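Local coordinates for type 3A cellulose-binding domain protein (Clostridium thermocellum, PDB 4B9P) that probably senses extracellular cellulose through this family 3 carbohydrate-binding module, part of a membrane-bound anti-sigma factor thought to release SigI2 when polysaccharide binds, at residues K6-Y12 with R26-T32; Y58-N64 with Y104-R110. One frame throughout, in Å; residues are numbered along the deposited sequence. Where two conformers were deposited one is given.

Contact 1: residues K6-Y12 with R26-T32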
ATOM      1  N   LYS A   6     -16.450 -10.359   2.223  1.00 24.13           N
ATOM      2  CA  LYS A   6     -15.418 -10.810   1.302  1.00 22.87           C
ATOM      3  C   LYS A   6     -14.892  -9.637   0.522  1.00 20.87           C
ATOM      4  O   LYS A   6     -15.643  -8.721   0.154  1.00 20.40           O
ATOM      5  CB  LYS A   6     -15.967 -11.864   0.331  1.00 24.86           C
ATOM      6  CG  LYS A   6     -14.886 -12.642  -0.402  1.00 28.41           C
ATOM      7  CD  LYS A   6     -15.510 -13.717  -1.280  1.00 32.69           C
ATOM      8  CE  LYS A   6     -14.517 -14.332  -2.268  1.00 37.45           C
ATOM      9  NZ  LYS A   6     -15.237 -15.023  -3.386  1.00 41.12           N
ATOM     10  N   ILE A   7     -13.579  -9.644   0.278  1.00 20.31           N
ATOM     11  CA  ILE A   7     -12.949  -8.610  -0.513  1.00 20.15           C
ATOM     12  C   ILE A   7     -12.013  -9.232  -1.553  1.00 19.82           C
ATOM     13  O   ILE A   7     -11.618 -10.405  -1.422  1.00 21.08           O
ATOM     14  CB  ILE A   7     -12.138  -7.632   0.367  1.00 21.14           C
ATOM     15  CG1 ILE A   7     -11.149  -8.383   1.255  1.00 21.84           C
ATOM     16  CG2 ILE A   7     -13.111  -6.749   1.176  1.00 21.16           C
ATOM     17  CD1 ILE A   7     -10.208  -7.507   2.008  1.00 22.49           C
ATOM     18  N   GLU A   8     -11.653  -8.435  -2.550  1.00 19.63           N
ATOM     19  CA  GLU A   8     -10.611  -8.773  -3.478  1.00 20.13           C
ATOM     20  C   GLU A   8      -9.663  -7.585  -3.515  1.00 18.60           C
ATOM     21  O   GLU A   8     -10.114  -6.442  -3.501  1.00 19.62           O
ATOM     22  CB  GLU A   8     -11.187  -9.053  -4.878  1.00 21.48           C
ATOM     23  CG  GLU A   8     -10.131  -9.424  -5.872  1.00 24.62           C
ATOM     24  CD  GLU A   8     -10.710  -9.847  -7.197  1.00 29.43           C
ATOM     25  OE1 GLU A   8     -11.147 -11.014  -7.289  1.00 35.22           O
ATOM     26  OE2 GLU A   8     -10.720  -9.050  -8.161  1.00 28.00           O
ATOM     27  N   LEU A   9      -8.358  -7.839  -3.588  1.00 18.91           N
ATOM     28  CA  LEU A   9      -7.377  -6.773  -3.632  1.00 17.59           C
ATOM     29  C   LEU A   9      -6.625  -6.919  -4.945  1.00 18.19           C
ATOM     30  O   LEU A   9      -6.030  -7.976  -5.207  1.00 18.75           O
ATOM     31  CB  LEU A   9      -6.454  -6.893  -2.430  1.00 19.10           C
ATOM     32  CG  LEU A   9      -5.431  -5.816  -2.106  1.00 21.99           C
ATOM     33  CD1 LEU A   9      -4.257  -5.748  -3.109  1.00 21.56           C
ATOM     34  CD2 LEU A   9      -6.083  -4.476  -1.833  1.00 24.24           C
ATOM     35  N   GLN A  10      -6.657  -5.864  -5.765  1.00 17.02           N
ATOM     36  CA  GLN A  10      -5.873  -5.801  -6.993  1.00 16.07           C
ATOM     37  C   GLN A  10      -4.787  -4.756  -6.827  1.00 16.84           C
ATOM     38  O   GLN A  10      -4.984  -3.767  -6.099  1.00 17.52           O
ATOM     39  CB  GLN A  10      -6.727  -5.503  -8.220  1.00 17.86           C
ATOM     40  CG  GLN A  10      -7.788  -6.526  -8.428  1.00 18.49           C
ATOM     41  CD  GLN A  10      -8.560  -6.282  -9.698  1.00 23.03           C
ATOM     42  OE1 GLN A  10      -8.224  -5.406 -10.463  1.00 30.84           O
ATOM     43  NE2 GLN A  10      -9.631  -7.037  -9.916  1.00 23.68           N
ATOM     44  N   ALA A  11      -3.647  -4.941  -7.477  1.00 16.53           N
ATOM     45  CA  ALA A  11      -2.558  -3.973  -7.316  1.00 16.68           C
ATOM     46  C   ALA A  11      -1.595  -4.084  -8.482  1.00 16.66           C
ATOM     47  O   ALA A  11      -1.579  -5.088  -9.217  1.00 17.35           O
ATOM     48  CB  ALA A  11      -1.813  -4.243  -6.018  1.00 17.54           C
ATOM     49  N   TYR A  12      -0.768  -3.073  -8.650  1.00 16.13           N
ATOM     50  CA  TYR A  12       0.418  -3.186  -9.453  1.00 16.05           C
ATOM     51  C   TYR A  12       1.381  -2.090  -9.019  1.00 16.84           C
ATOM     52  O   TYR A  12       1.001  -1.152  -8.307  1.00 17.52           O
ATOM     53  CB  TYR A  12       0.113  -3.097 -10.961  1.00 17.42           C
ATOM     54  CG  TYR A  12      -0.277  -1.753 -11.504  1.00 18.16           C
ATOM     55  CD1 TYR A  12      -1.553  -1.233 -11.277  1.00 19.56           C
ATOM     56  CD2 TYR A  12       0.598  -1.016 -12.307  1.00 20.47           C
ATOM     57  CE1 TYR A  12      -1.944   0.003 -11.809  1.00 21.48           C
ATOM     58  CE2 TYR A  12       0.214   0.203 -12.837  1.00 22.48           C
ATOM     59  CZ  TYR A  12      -1.053   0.702 -12.602  1.00 23.60           C
ATOM     60  OH  TYR A  12      -1.424   1.923 -13.140  1.00 26.48           O
ATOM     61  N   ARG A  26      -0.040   0.884  -6.633  1.00 17.39           N
ATOM     62  CA  ARG A  26      -1.402   1.302  -6.917  1.00 17.95           C
ATOM     63  C   ARG A  26      -2.306   0.157  -6.507  1.00 16.59           C
ATOM     64  O   ARG A  26      -2.015  -0.995  -6.852  1.00 18.60           O
ATOM     65  CB  ARG A  26      -1.548   1.627  -8.391  1.00 19.66           C
ATOM     66  CG  ARG A  26      -0.664   2.807  -8.746  1.00 21.93           C
ATOM     67  CD  ARG A  26      -0.875   3.312 -10.111  1.00 25.56           C
ATOM     68  NE  ARG A  26      -0.210   4.602 -10.242  1.00 26.16           N
ATOM     69  CZ  ARG A  26      -0.395   5.406 -11.275  1.00 28.75           C
ATOM     70  NH1 ARG A  26      -1.179   5.028 -12.272  1.00 33.28           N
ATOM     71  NH2 ARG A  26       0.206   6.579 -11.317  1.00 29.18           N
ATOM     72  N   ILE A  27      -3.383   0.462  -5.776  1.00 16.54           N
ATOM     73  CA  ILE A  27      -4.184  -0.563  -5.140  1.00 17.72           C
ATOM     74  C   ILE A  27      -5.657  -0.309  -5.394  1.00 17.87           C
ATOM     75  O   ILE A  27      -6.108   0.834  -5.386  1.00 19.14           O
ATOM     76  CB  ILE A  27      -3.859  -0.558  -3.629  1.00 20.24           C
ATOM     77  CG1 ILE A  27      -2.381  -0.993  -3.407  1.00 21.50           C
ATOM     78  CG2 ILE A  27      -4.772  -1.445  -2.859  1.00 24.15           C
ATOM     79  CD1 ILE A  27      -1.817  -0.687  -1.994  1.00 23.15           C
ATOM     80  N   LYS A  28      -6.402  -1.387  -5.601  1.00 18.12           N
ATOM     81  CA  LYS A  28      -7.847  -1.329  -5.764  1.00 18.81           C
ATOM     82  C   LYS A  28      -8.438  -2.361  -4.807  1.00 17.18           C
ATOM     83  O   LYS A  28      -8.143  -3.565  -4.937  1.00 19.61           O
ATOM     84  CB  LYS A  28      -8.226  -1.604  -7.211  1.00 21.10           C
ATOM     85  CG  LYS A  28      -9.669  -1.483  -7.557  1.00 24.38           C
ATOM     86  CD  LYS A  28      -9.863  -1.564  -9.093  1.00 26.18           C
ATOM     87  CE  LYS A  28     -11.312  -1.638  -9.469  1.00 33.44           C
ATOM     88  NZ  LYS A  28     -11.559  -1.849 -10.927  1.00 35.61           N
ATOM     89  N   LEU A  29      -9.209  -1.892  -3.842  1.00 18.15           N
ATOM     90  CA  LEU A  29      -9.863  -2.764  -2.882  1.00 19.06           C
ATOM     91  C   LEU A  29     -11.317  -2.879  -3.252  1.00 19.26           C
ATOM     92  O   LEU A  29     -12.016  -1.851  -3.340  1.00 20.09           O
ATOM     93  CB  LEU A  29      -9.793  -2.138  -1.503  1.00 20.73           C
ATOM     94  CG  LEU A  29     -10.577  -2.785  -0.373  1.00 22.60           C
ATOM     95  CD1 LEU A  29     -10.008  -4.153  -0.053  1.00 26.58           C
ATOM     96  CD2 LEU A  29     -10.603  -1.877   0.863  1.00 26.38           C
ATOM     97  N   ILE A  30     -11.767  -4.097  -3.476  1.00 18.79           N
ATOM     98  CA  ILE A  30     -13.117  -4.336  -3.979  1.00 18.97           C
ATOM     99  C   ILE A  30     -13.918  -5.145  -2.983  1.00 18.10           C
ATOM    100  O   ILE A  30     -13.442  -6.160  -2.476  1.00 19.66           O
ATOM    101  CB  ILE A  30     -13.124  -5.090  -5.341  1.00 19.79           C
ATOM    102  CG1 ILE A  30     -12.211  -4.358  -6.333  1.00 23.32           C
ATOM    103  CG2 ILE A  30     -14.546  -5.243  -5.861  1.00 22.39           C
ATOM    104  CD1 ILE A  30     -11.311  -5.299  -7.089  1.00 27.93           C
ATOM    105  N   ASN A  31     -15.142  -4.706  -2.703  1.00 19.04           N
ATOM    106  CA  ASN A  31     -16.015  -5.479  -1.855  1.00 18.41           C
ATOM    107  C   ASN A  31     -16.755  -6.495  -2.734  1.00 20.08           C
ATOM    108  O   ASN A  31     -17.637  -6.142  -3.528  1.00 21.26           O
ATOM    109  CB  ASN A  31     -16.991  -4.548  -1.141  1.00 20.60           C
ATOM    110  CG  ASN A  31     -17.856  -5.280  -0.112  1.00 19.97           C
ATOM    111  OD1 ASN A  31     -17.980  -6.514  -0.179  1.00 20.89           O
ATOM    112  ND2 ASN A  31     -18.447  -4.544   0.822  1.00 21.10           N
ATOM    113  N   THR A  32     -16.399  -7.760  -2.586  1.00 20.88           N
ATOM    114  CA  THR A  32     -16.991  -8.797  -3.427  1.00 22.08           C
ATOM    115  C   THR A  32     -17.995  -9.653  -2.654  1.00 22.80           C
ATOM    116  O   THR A  32     -18.614 -10.527  -3.256  1.00 27.51           O
ATOM    117  CB  THR A  32     -15.917  -9.692  -4.070  1.00 21.47           C
ATOM    118  OG1 THR A  32     -15.149 -10.273  -3.018  1.00 23.90           O
ATOM    119  CG2 THR A  32     -14.983  -8.913  -4.973  1.00 22.89           C
TER
HETATM  120  O   HOH W   1     -18.480  -8.112   2.031  1.00 23.29           O
HETATM  121  O   HOH W   2     -13.083 -12.008  -3.818  1.00 51.68           O
HETATM  122  O   HOH W   3      -9.630  -3.866 -12.335  1.00 40.64           O
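The backbone N of Arg26 gives a 2.8 Å bond to Tyr12 O, and Tyr12 N returns one to Arg26 O. From this pair the two side chains run alongside each other, Arg26 CD lying 3.6 Å from Tyr12 CZ. With the arginine extended from CG to NE, Arg26 NH1 arrives at the phenol oxygen, Tyr12 OH, at 3.2 Å; that oxygen is tilted out of the guanidinium plane. Glu8 with Ile30 and Gln10 with Lys28 are likewise doubly bonded pairs. These are antiparallel neighbours in one sheet of the beta-sandwich of family 3 carbohydrate-binding modules, and the face bearing Ile7, Leu9 and Ala11 packs on strand 152-156 of the other sheet. There Leu9 CD2 is pressed to 3.5 Å from Ile27 CG2, tighter than usual, while the ends of Ile7 and Leu29 meet CD1 to CD1 at 3.9 Å. On the opposite face Gln10 NE2 donates within its amide plane to Glu8 OE2 at 2.9 Å, and Ile30 CD1 lies 3.7 Å from the same nitrogen, Gln10 NE2. A water bridges the other end of that amide, Gln10 OE1, to Lys28 NZ.

Contact 2: residues Y58-N64 with Y104-R110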
ATOM      1  N   TYR A  58       4.790   9.028   3.255  1.00 18.83           N
ATOM      2  CA  TYR A  58       3.733   8.522   2.416  1.00 18.57           C
ATOM      3  C   TYR A  58       2.928   9.702   1.877  1.00 18.95           C
ATOM      4  O   TYR A  58       2.591  10.630   2.634  1.00 20.30           O
ATOM      5  CB  TYR A  58       2.762   7.660   3.286  1.00 19.16           C
ATOM      6  CG  TYR A  58       1.513   7.283   2.525  1.00 19.18           C
ATOM      7  CD1 TYR A  58       1.508   6.171   1.711  1.00 17.72           C
ATOM      8  CD2 TYR A  58       0.377   8.107   2.550  1.00 19.41           C
ATOM      9  CE1 TYR A  58       0.378   5.823   0.955  1.00 18.43           C
ATOM     10  CE2 TYR A  58      -0.744   7.783   1.819  1.00 18.97           C
ATOM     11  CZ  TYR A  58      -0.723   6.672   0.995  1.00 18.01           C
ATOM     12  OH  TYR A  58      -1.809   6.386   0.217  1.00 18.94           O
ATOM     13  N   THR A  59       2.553   9.644   0.601  1.00 18.62           N
ATOM     14  CA  THR A  59       1.555  10.549   0.116  1.00 19.60           C
ATOM     15  C   THR A  59       0.554   9.804  -0.777  1.00 20.05           C
ATOM     16  O   THR A  59       0.919   8.890  -1.520  1.00 19.62           O
ATOM     17  CB  THR A  59       2.156  11.766  -0.586  1.00 24.17           C
ATOM     18  OG1 THR A  59       1.131  12.745  -0.846  1.00 29.14           O
ATOM     19  CG2 THR A  59       2.837  11.368  -1.848  1.00 25.97           C
ATOM     20  N   CYS A  60      -0.724  10.201  -0.701  1.00 19.81           N
ATOM     21  CA  CYS A  60      -1.737   9.710  -1.622  1.00 19.96           C
ATOM     22  C   CYS A  60      -1.954  10.769  -2.688  1.00 21.19           C
ATOM     23  O   CYS A  60      -2.432  11.856  -2.395  1.00 23.87           O
ATOM     24  CB  CYS A  60      -3.048   9.423  -0.877  1.00 20.62           C
ATOM     25  SG  CYS A  60      -4.384   8.970  -1.978  1.00 21.32           S
ATOM     26  N   ASP A  61      -1.545  10.438  -3.910  1.00 21.32           N
ATOM     27  CA  ASP A  61      -1.683  11.344  -5.018  1.00 23.92           C
ATOM     28  C   ASP A  61      -3.131  11.447  -5.487  1.00 23.81           C
ATOM     29  O   ASP A  61      -3.539  12.507  -5.972  1.00 26.73           O
ATOM     30  CB  ASP A  61      -0.788  10.912  -6.178  1.00 27.60           C
ATOM     31  CG  ASP A  61       0.656  11.318  -5.982  0.53 29.57           C
ATOM     32  OD1 ASP A  61       0.958  12.190  -5.129  0.42 30.45           O
ATOM     33  OD2 ASP A  61       1.489  10.762  -6.706  0.39 29.16           O
ATOM     34  N   TRP A  62      -3.899  10.371  -5.353  1.00 21.62           N
ATOM     35  CA  TRP A  62      -5.261  10.361  -5.845  1.00 20.84           C
ATOM     36  C   TRP A  62      -5.989   9.156  -5.315  1.00 19.51           C
ATOM     37  O   TRP A  62      -5.396   8.088  -5.135  1.00 19.66           O
ATOM     38  CB  TRP A  62      -5.268  10.268  -7.376  1.00 23.22           C
ATOM     39  CG  TRP A  62      -6.646  10.261  -7.992  1.00 22.96           C
ATOM     40  CD1 TRP A  62      -7.376  11.356  -8.332  1.00 25.42           C
ATOM     41  CD2 TRP A  62      -7.436   9.130  -8.348  1.00 23.24           C
ATOM     42  NE1 TRP A  62      -8.568  10.982  -8.872  1.00 25.86           N
ATOM     43  CE2 TRP A  62      -8.648   9.623  -8.893  1.00 25.60           C
ATOM     44  CE3 TRP A  62      -7.252   7.750  -8.241  1.00 24.88           C
ATOM     45  CZ2 TRP A  62      -9.665   8.797  -9.353  1.00 27.45           C
ATOM     46  CZ3 TRP A  62      -8.296   6.910  -8.703  1.00 24.74           C
ATOM     47  CH2 TRP A  62      -9.477   7.448  -9.241  1.00 27.29           C
ATOM     48  N   SER A  63      -7.284   9.313  -5.066  1.00 18.90           N
ATOM     49  CA  SER A  63      -8.165   8.161  -4.831  1.00 18.66           C
ATOM     50  C   SER A  63      -9.492   8.503  -5.445  1.00 18.70           C
ATOM     51  O   SER A  63      -9.841   9.689  -5.533  1.00 18.71           O
ATOM     52  CB  SER A  63      -8.332   7.950  -3.342  1.00 18.44           C
ATOM     53  OG  SER A  63      -9.269   6.930  -3.095  1.00 19.53           O
ATOM     54  N   ASN A  64     -10.269   7.493  -5.848  1.00 18.57           N
ATOM     55  CA  ASN A  64     -11.622   7.747  -6.326  1.00 19.75           C
ATOM     56  C   ASN A  64     -12.540   8.270  -5.223  1.00 20.53           C
ATOM     57  O   ASN A  64     -13.587   8.841  -5.548  1.00 23.30           O
ATOM     58  CB  ASN A  64     -12.217   6.496  -7.001  1.00 20.09           C
ATOM     59  CG  ASN A  64     -12.433   5.336  -6.044  1.00 20.37           C
ATOM     60  OD1 ASN A  64     -11.640   5.109  -5.147  1.00 19.67           O
ATOM     61  ND2 ASN A  64     -13.510   4.610  -6.228  1.00 24.89           N
ATOM     62  N   TYR A 104     -15.731  -0.187  -4.937  1.00 20.01           N
ATOM     63  CA  TYR A 104     -14.295  -0.290  -4.754  1.00 18.58           C
ATOM     64  C   TYR A 104     -13.674   1.031  -4.391  1.00 18.39           C
ATOM     65  O   TYR A 104     -14.243   2.103  -4.671  1.00 20.62           O
ATOM     66  CB  TYR A 104     -13.623  -0.874  -6.018  1.00 21.31           C
ATOM     67  CG  TYR A 104     -13.567   0.111  -7.142  1.00 25.27           C
ATOM     68  CD1 TYR A 104     -12.492   0.978  -7.292  1.00 24.54           C
ATOM     69  CD2 TYR A 104     -14.596   0.181  -8.062  1.00 30.47           C
ATOM     70  CE1 TYR A 104     -12.447   1.895  -8.311  1.00 29.61           C
ATOM     71  CE2 TYR A 104     -14.558   1.081  -9.099  1.00 33.91           C
ATOM     72  CZ  TYR A 104     -13.482   1.936  -9.221  1.00 34.20           C
ATOM     73  OH  TYR A 104     -13.459   2.824 -10.266  1.00 38.70           O
ATOM     74  N   VAL A 105     -12.495   0.952  -3.788  0.62 18.81           N
ATOM     75  CA  VAL A 105     -11.653   2.129  -3.613  0.62 19.55           C
ATOM     76  C   VAL A 105     -10.350   1.896  -4.357  0.62 18.12           C
ATOM     77  O   VAL A 105      -9.754   0.811  -4.268  0.62 17.66           O
ATOM     78  CB  VAL A 105     -11.342   2.446  -2.119  0.62 19.90           C
ATOM     79  CG1 VAL A 105     -10.406   3.686  -2.022  0.62 22.01           C
ATOM     80  CG2 VAL A 105     -12.630   2.683  -1.378  0.62 20.35           C
ATOM     81  N   GLU A 106      -9.923   2.917  -5.085  1.00 18.59           N
ATOM     82  CA  GLU A 106      -8.642   2.898  -5.783  1.00 18.37           C
ATOM     83  C   GLU A 106      -7.749   3.964  -5.143  1.00 18.31           C
ATOM     84  O   GLU A 106      -8.196   5.087  -4.911  1.00 18.36           O
ATOM     85  CB  GLU A 106      -8.857   3.190  -7.268  1.00 21.85           C
ATOM     86  CG  GLU A 106      -7.575   3.111  -8.087  1.00 26.09           C
ATOM     87  CD  GLU A 106      -7.802   3.352  -9.579  1.00 29.94           C
ATOM     88  OE1 GLU A 106      -8.987   3.380 -10.010  1.00 35.70           O
ATOM     89  OE2 GLU A 106      -6.800   3.516 -10.313  1.00 31.64           O
ATOM     90  N   ILE A 107      -6.496   3.593  -4.870  1.00 18.08           N
ATOM     91  CA  ILE A 107      -5.560   4.464  -4.171  1.00 17.98           C
ATOM     92  C   ILE A 107      -4.259   4.475  -4.933  1.00 17.85           C
ATOM     93  O   ILE A 107      -3.648   3.415  -5.132  1.00 19.08           O
ATOM     94  CB  ILE A 107      -5.311   3.993  -2.725  1.00 18.17           C
ATOM     95  CG1 ILE A 107      -6.652   3.838  -2.011  1.00 21.19           C
ATOM     96  CG2 ILE A 107      -4.407   4.994  -1.988  1.00 19.42           C
ATOM     97  CD1 ILE A 107      -6.559   3.283  -0.671  1.00 26.18           C
ATOM     98  N   ILE A 108      -3.813   5.671  -5.319  1.00 18.07           N
ATOM     99  CA  ILE A 108      -2.534   5.871  -5.993  1.00 18.67           C
ATOM    100  C   ILE A 108      -1.606   6.519  -4.969  1.00 18.47           C
ATOM    101  O   ILE A 108      -1.923   7.605  -4.491  1.00 19.96           O
ATOM    102  CB  ILE A 108      -2.732   6.787  -7.223  1.00 21.32           C
ATOM    103  CG1 ILE A 108      -3.618   6.102  -8.274  1.00 23.43           C
ATOM    104  CG2 ILE A 108      -1.379   7.171  -7.821  1.00 24.36           C
ATOM    105  CD1 ILE A 108      -3.796   6.876  -9.525  1.00 28.55           C
ATOM    106  N   SER A 109      -0.480   5.866  -4.655  1.00 18.45           N
ATOM    107  CA  SER A 109       0.417   6.319  -3.607  1.00 18.36           C
ATOM    108  C   SER A 109       1.824   6.482  -4.095  1.00 17.34           C
ATOM    109  O   SER A 109       2.240   5.861  -5.071  1.00 19.14           O
ATOM    110  CB  SER A 109       0.467   5.292  -2.483  1.00 19.50           C
ATOM    111  OG  SER A 109      -0.826   5.012  -1.967  1.00 20.27           O
ATOM    112  N   ARG A 110       2.564   7.307  -3.364  1.00 18.10           N
ATOM    113  CA  ARG A 110       4.013   7.436  -3.543  1.00 18.87           C
ATOM    114  C   ARG A 110       4.654   7.402  -2.178  1.00 17.39           C
ATOM    115  O   ARG A 110       4.193   8.084  -1.274  1.00 18.86           O
ATOM    116  CB  ARG A 110       4.372   8.752  -4.267  1.00 22.65           C
ATOM    117  CG  ARG A 110       3.815   8.840  -5.671  1.00 27.51           C
ATOM    118  CD  ARG A 110       4.397  10.025  -6.399  1.00 34.50           C
ATOM    119  NE  ARG A 110       3.930  11.220  -5.766  1.00 34.51           N
ATOM    120  CZ  ARG A 110       4.654  12.297  -5.476  1.00 37.11           C
ATOM    121  NH1 ARG A 110       5.963  12.382  -5.746  1.00 38.42           N
ATOM    122  NH2 ARG A 110       4.027  13.302  -4.903  1.00 36.22           N
TER
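Asp61 OD1 accepts two bonds from Arg110, NE at 3.2 Å and NH2 at 3.3 Å, both on the syn lone pair and close to the guanidinium plane. Carboxylate and guanidinium are only 24° from coplanar, and the bend at chi3 (-67°) swings the arginine side-on to the aspartate; OD2 adds a weak bond from NE to the salt bridge. The remaining nitrogen, NH1, is satisfied by Leu117 O, which helps fix the rotation of the group.

At the other end Asn64 continues the pairing of the strands with its side-chain amide. The CG of Asn64 sits between the backbone N and the carbonyl carbon (chi1 66°), bringing Asn64 OD1 within 2.8 Å of Glu106 N and Asn64 ND2 within 3.0 Å of Tyr104 O. Glu106 N meets OD1 from above the carbonyl plane, whereas Tyr104 O lies in the amide plane of Asn64. Ser63 OG donates to Glu106 O at 2.8 Å. The same carbonyl takes a weak further bond from Asn64 N, and the serine hydroxyl in turn accepts from Ile65 N. Tyr58 OH donates to Ser109 OG at 2.8 Å, and the serine oxygen lies at the edge of the ring.

Apolar contact is lighter: Trp62 CE3 rests 3.8 Å from Ile108 CD1, and the ring edge beyond it meets the Glu106 side chain. Thr59 and Arg110 exchange both backbone bonds, but past Cys60 the register slips by one. Asp61 N then donates to Ile108 O, and Ile108 N to Trp62 O at 2.9 Å. With Asp61 in a helical backbone conformation, two residues facing one make this a classic beta bulge, set in an outermost strand of the sandwich sheet.

In the fold
Both contacts belong to one antiparallel sheet, in which strands 25-31 and 104-111 are neighbours; Leu29 N to Val105 O and Ile27 O to Ile107 N, both 2.8 Å, probably hydrogen-bond them together. Contact 1 lies towards strand 147-148, contact 2 at the outermost strand 56-63. Each turns one face inward, contact 1 chiefly onto strands 152-156 and 159-162, contact 2 onto strands 70-81 and 84-92. Contact 1 has more buried residues, a regular register and a largely aliphatic inner face with Asn31 at its end; its bonds between side chains sit on the outer face. Contact 2 is bulged, adds a salt bridge outside, and brings the hydroxyls of Tyr58, Ser63 and Ser109 to or beside its inner face.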